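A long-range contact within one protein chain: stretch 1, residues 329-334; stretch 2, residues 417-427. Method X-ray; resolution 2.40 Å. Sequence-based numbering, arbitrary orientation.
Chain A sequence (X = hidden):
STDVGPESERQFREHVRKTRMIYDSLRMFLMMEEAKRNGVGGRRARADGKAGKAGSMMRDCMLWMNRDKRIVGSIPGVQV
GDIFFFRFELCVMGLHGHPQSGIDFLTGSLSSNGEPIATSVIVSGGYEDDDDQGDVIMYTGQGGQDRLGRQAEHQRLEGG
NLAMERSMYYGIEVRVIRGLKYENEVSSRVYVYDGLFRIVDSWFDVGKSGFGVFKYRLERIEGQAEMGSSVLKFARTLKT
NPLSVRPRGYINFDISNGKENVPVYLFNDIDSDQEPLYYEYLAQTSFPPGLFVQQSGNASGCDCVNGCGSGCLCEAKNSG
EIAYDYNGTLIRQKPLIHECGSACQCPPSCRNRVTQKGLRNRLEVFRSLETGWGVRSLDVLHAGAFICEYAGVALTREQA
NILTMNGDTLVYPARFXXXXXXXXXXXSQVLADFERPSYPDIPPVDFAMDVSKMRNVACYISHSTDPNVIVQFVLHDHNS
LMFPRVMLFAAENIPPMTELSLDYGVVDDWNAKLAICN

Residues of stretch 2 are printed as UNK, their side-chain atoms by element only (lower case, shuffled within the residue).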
# COMPACT_ATOMS: atom_id res chain seq x y z
N THR A 329 -1.92 -5.36 10.79
CA THR A 329 -0.80 -5.22 9.86
C THR A 329 0.40 -6.06 10.29
O THR A 329 0.79 -6.06 11.45
CB THR A 329 -0.37 -3.74 9.74
OG1 THR A 329 -1.52 -2.93 9.47
CG2 THR A 329 0.64 -3.56 8.63
N LEU A 330 0.98 -6.78 9.33
CA LEU A 330 2.19 -7.56 9.60
C LEU A 330 3.33 -6.63 10.02
O LEU A 330 3.60 -5.64 9.34
CB LEU A 330 2.60 -8.38 8.37
CG LEU A 330 3.83 -9.29 8.58
CD1 LEU A 330 3.51 -10.41 9.56
CD2 LEU A 330 4.34 -9.86 7.27
N ILE A 331 3.98 -6.95 11.13
CA ILE A 331 5.09 -6.14 11.63
C ILE A 331 6.40 -6.49 10.94
O ILE A 331 7.10 -5.61 10.43
CB ILE A 331 5.24 -6.29 13.16
CG1 ILE A 331 3.95 -5.87 13.87
CG2 ILE A 331 6.42 -5.47 13.66
CD1 ILE A 331 3.93 -6.18 15.36
N ARG A 332 6.73 -7.78 10.92
CA ARG A 332 7.92 -8.28 10.23
C ARG A 332 7.65 -9.69 9.68
O ARG A 332 6.74 -10.36 10.14
CB ARG A 332 9.12 -8.32 11.17
CG ARG A 332 8.94 -9.21 12.40
CD ARG A 332 10.12 -9.09 13.35
NE ARG A 332 10.80 -7.81 13.19
CZ ARG A 332 10.51 -6.71 13.87
NH1 ARG A 332 9.56 -6.71 14.80
NH2 ARG A 332 11.19 -5.59 13.64
N GLN A 333 8.44 -10.12 8.70
CA GLN A 333 8.37 -11.50 8.20
C GLN A 333 8.79 -12.50 9.28
O GLN A 333 9.66 -12.21 10.10
CB GLN A 333 9.28 -11.69 6.97
CG GLN A 333 8.84 -10.98 5.69
CD GLN A 333 9.67 -11.39 4.48
OE1 GLN A 333 10.18 -12.51 4.42
NE2 GLN A 333 9.81 -10.49 3.52
N LYS A 334 8.15 -13.67 9.28
CA LYS A 334 8.54 -14.78 10.16
C LYS A 334 8.32 -16.10 9.41
O LYS A 334 7.50 -16.17 8.51
CB LYS A 334 7.79 -14.74 11.51
CG LYS A 334 6.46 -14.00 11.51
CD LYS A 334 6.32 -13.12 12.76
CE LYS A 334 6.65 -13.88 14.05
NZ LYS A 334 5.61 -14.90 14.39
N UNK A 417 9.45 -16.44 -2.94
CA UNK A 417 10.50 -15.64 -2.34
C UNK A 417 9.97 -14.29 -1.88
O UNK A 417 9.37 -13.55 -2.65
c UNK A 417 11.66 -15.44 -3.31
o UNK A 417 12.69 -14.67 -2.70
N UNK A 418 10.22 -13.97 -0.62
CA UNK A 418 9.84 -12.68 -0.08
C UNK A 418 11.10 -11.92 0.32
O UNK A 418 11.03 -10.93 1.05
o UNK A 418 7.74 -13.54 0.78
c UNK A 418 8.93 -12.87 1.14
N UNK A 419 12.24 -12.39 -0.17
CA UNK A 419 13.54 -11.90 0.29
C UNK A 419 13.78 -10.43 -0.05
O UNK A 419 14.60 -9.77 0.59
c UNK A 419 14.66 -12.77 -0.26
N UNK A 420 13.06 -9.94 -1.05
CA UNK A 420 13.17 -8.54 -1.45
C UNK A 420 12.75 -7.59 -0.32
O UNK A 420 13.27 -6.48 -0.20
n UNK A 420 10.86 -5.95 -4.94
n UNK A 420 9.55 -4.62 -6.29
c UNK A 420 11.93 -6.83 -2.90
n UNK A 420 11.80 -4.21 -6.11
c UNK A 420 12.34 -8.28 -2.71
c UNK A 420 10.74 -4.93 -5.78
c UNK A 420 12.12 -6.37 -4.34
N UNK A 421 11.82 -8.04 0.51
CA UNK A 421 11.25 -7.18 1.54
C UNK A 421 11.61 -7.64 2.95
O UNK A 421 10.85 -7.41 3.89
c UNK A 421 9.08 -7.68 -1.02
n UNK A 421 8.69 -7.01 -2.16
c UNK A 421 8.74 -3.14 -0.81
c UNK A 421 9.07 -4.21 0.00
c UNK A 421 8.37 -3.34 -2.15
c UNK A 421 9.03 -5.50 -0.53
c UNK A 421 8.65 -5.67 -1.88
c UNK A 421 8.32 -4.59 -2.70
c UNK A 421 9.73 -7.13 1.38
c UNK A 421 9.30 -6.80 -0.00
N UNK A 422 12.77 -8.27 3.10
CA UNK A 422 13.17 -8.76 4.42
C UNK A 422 13.54 -7.65 5.41
O UNK A 422 13.60 -7.88 6.61
c UNK A 422 14.27 -9.83 4.31
c UNK A 422 13.74 -11.18 3.84
o UNK A 422 14.49 -13.38 3.33
c UNK A 422 14.81 -12.25 3.75
o UNK A 422 15.98 -11.96 4.09
N UNK A 423 13.78 -6.45 4.89
CA UNK A 423 14.09 -5.30 5.73
C UNK A 423 12.84 -4.66 6.33
O UNK A 423 12.92 -3.66 7.03
c UNK A 423 16.30 -4.72 4.65
o UNK A 423 16.78 -5.67 5.32
c UNK A 423 14.90 -4.26 4.96
o UNK A 423 16.94 -4.14 3.76
N UNK A 424 11.68 -5.24 6.03
CA UNK A 424 10.41 -4.78 6.60
C UNK A 424 10.42 -4.95 8.12
O UNK A 424 10.65 -6.05 8.62
c UNK A 424 7.25 -3.92 6.43
c UNK A 424 6.70 -1.63 6.00
n UNK A 424 5.91 -5.36 7.50
c UNK A 424 7.91 -5.19 6.50
c UNK A 424 5.09 -3.01 7.18
c UNK A 424 6.00 -4.06 7.07
c UNK A 424 7.59 -2.68 5.88
c UNK A 424 9.25 -5.54 5.96
c UNK A 424 7.05 -6.03 7.16
c UNK A 424 5.46 -1.80 6.64
N UNK A 425 10.19 -3.86 8.84
CA UNK A 425 10.22 -3.90 10.29
C UNK A 425 11.58 -3.54 10.88
O UNK A 425 11.71 -3.39 12.09
N UNK A 426 12.59 -3.42 10.02
CA UNK A 426 13.93 -3.06 10.46
C UNK A 426 14.00 -1.57 10.80
O UNK A 426 13.68 -0.72 9.97
c UNK A 426 14.97 -3.41 9.38
o UNK A 426 16.73 -2.32 10.59
o UNK A 426 17.24 -4.15 9.53
c UNK A 426 16.41 -3.28 9.87
N UNK A 427 14.42 -1.27 12.02
CA UNK A 427 14.51 0.10 12.50
C UNK A 427 15.94 0.46 12.85
O UNK A 427 16.19 1.45 13.55
c UNK A 427 12.17 -0.11 13.58
c UNK A 427 11.49 0.84 12.62
c UNK A 427 11.48 -0.10 14.94
c UNK A 427 13.63 0.28 13.74
O HOH W 1 12.19 -6.83 10.85
O HOH W 2 8.11 -8.16 4.38
O HOH W 3 10.63 -8.58 7.46

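Position 417 carries one carbon and then one oxygen, a short unbranched side chain whose CA-to-CB bond points away from stretch 1 and which makes no contact with it. A lone hydroxyl on CB identifies Ser417. Position 418 repeats the pattern, one carbon and one oxygen, but its CA-to-CB bond points toward stretch 1, and its CB lies 3.5 Å from Gln333 NE2. This is Ser418, and across this contact its backbone matters more: Gln333 NE2 donates to Ser418 O at 2.8 Å with an angle of 168°.

At 419 a single carbon, its CA-to-CB bond directed away, defines Ala419; Ala419 N makes a weak hydrogen bond to Ser417 OG at 3.4 Å. Position 420 has three carbons, a nitrogen, and then a carbon bearing two more nitrogens; its CA-to-CB bond points away from stretch 1, which it leaves untouched. That guanidinium is Arg420.

The atoms at 421 are one carbon followed by fused five- and six-membered rings of eight carbons and one nitrogen; the ring leads away from stretch 1, while CB is 4.0 Å from Gln333 NE2. The indole makes this Trp421. Trp421 N closes a backbone hydrogen bond to Ser418 O at 3.0 Å, so that carbonyl accepts from both Trp421 N and the glutamine amide.

Three carbons, the last carrying two oxygens, form the chain at 422, and its second side-chain carbon packs 3.8 Å from Gln333 OE1. The carboxylate at this length gives Glu422. At 423 two carbons precede the paired oxygens, one carbon fewer, and the CA-to-CB bond points away from stretch 1, giving Asp423.

Position 424 holds a second indole, nine ring atoms including one nitrogen, with CA-to-CB directed toward stretch 1. The ring nitrogen lies 3.0 Å from Leu330 O, which is near the ring plane, and 3.2 Å from Ile331 O, which sits over a ring face. This is Trp424. NE1 donates a hydrogen bond to Leu330 O at 152°, whereas the poor angle to Ile331 O excludes one.

No side-chain atoms exist at 425, so it is Gly425. An ideal CB on Gly425 would stand 2.7 Å from Ile331 O, a clash, and the backbone angles of 93/-8 would jam it against the preceding carbonyl; the latter by itself calls for glycine. At 426 two carbons and a terminal oxygen pair, with the CA-to-CB bond pointing away from stretch 1, give Asp426. Four carbons forked at the second, without contact to stretch 1, make 427 Leu427.

The contact therefore rests on side chains reaching for main-chain carbonyls. Trp424 holds Leu330, Gln333 holds Ser418, and Gly425 permits close approach, Gly425 CA lying 4.9 Å from Arg332 CA. A type I turn spans Trp421 to Trp424, with Trp424 N to Trp421 O at 3.2 Å. Three waters bridge the two stretches: water 1 links Arg332 NE to Trp424 O, water 2 joins Gln333 NE2 to Trp421 O, and water 3 accepts from Gln333 N while donating to Trp424 O and Glu422 O.

Stretch 2, residues 417-427: SSARWEDWGDL
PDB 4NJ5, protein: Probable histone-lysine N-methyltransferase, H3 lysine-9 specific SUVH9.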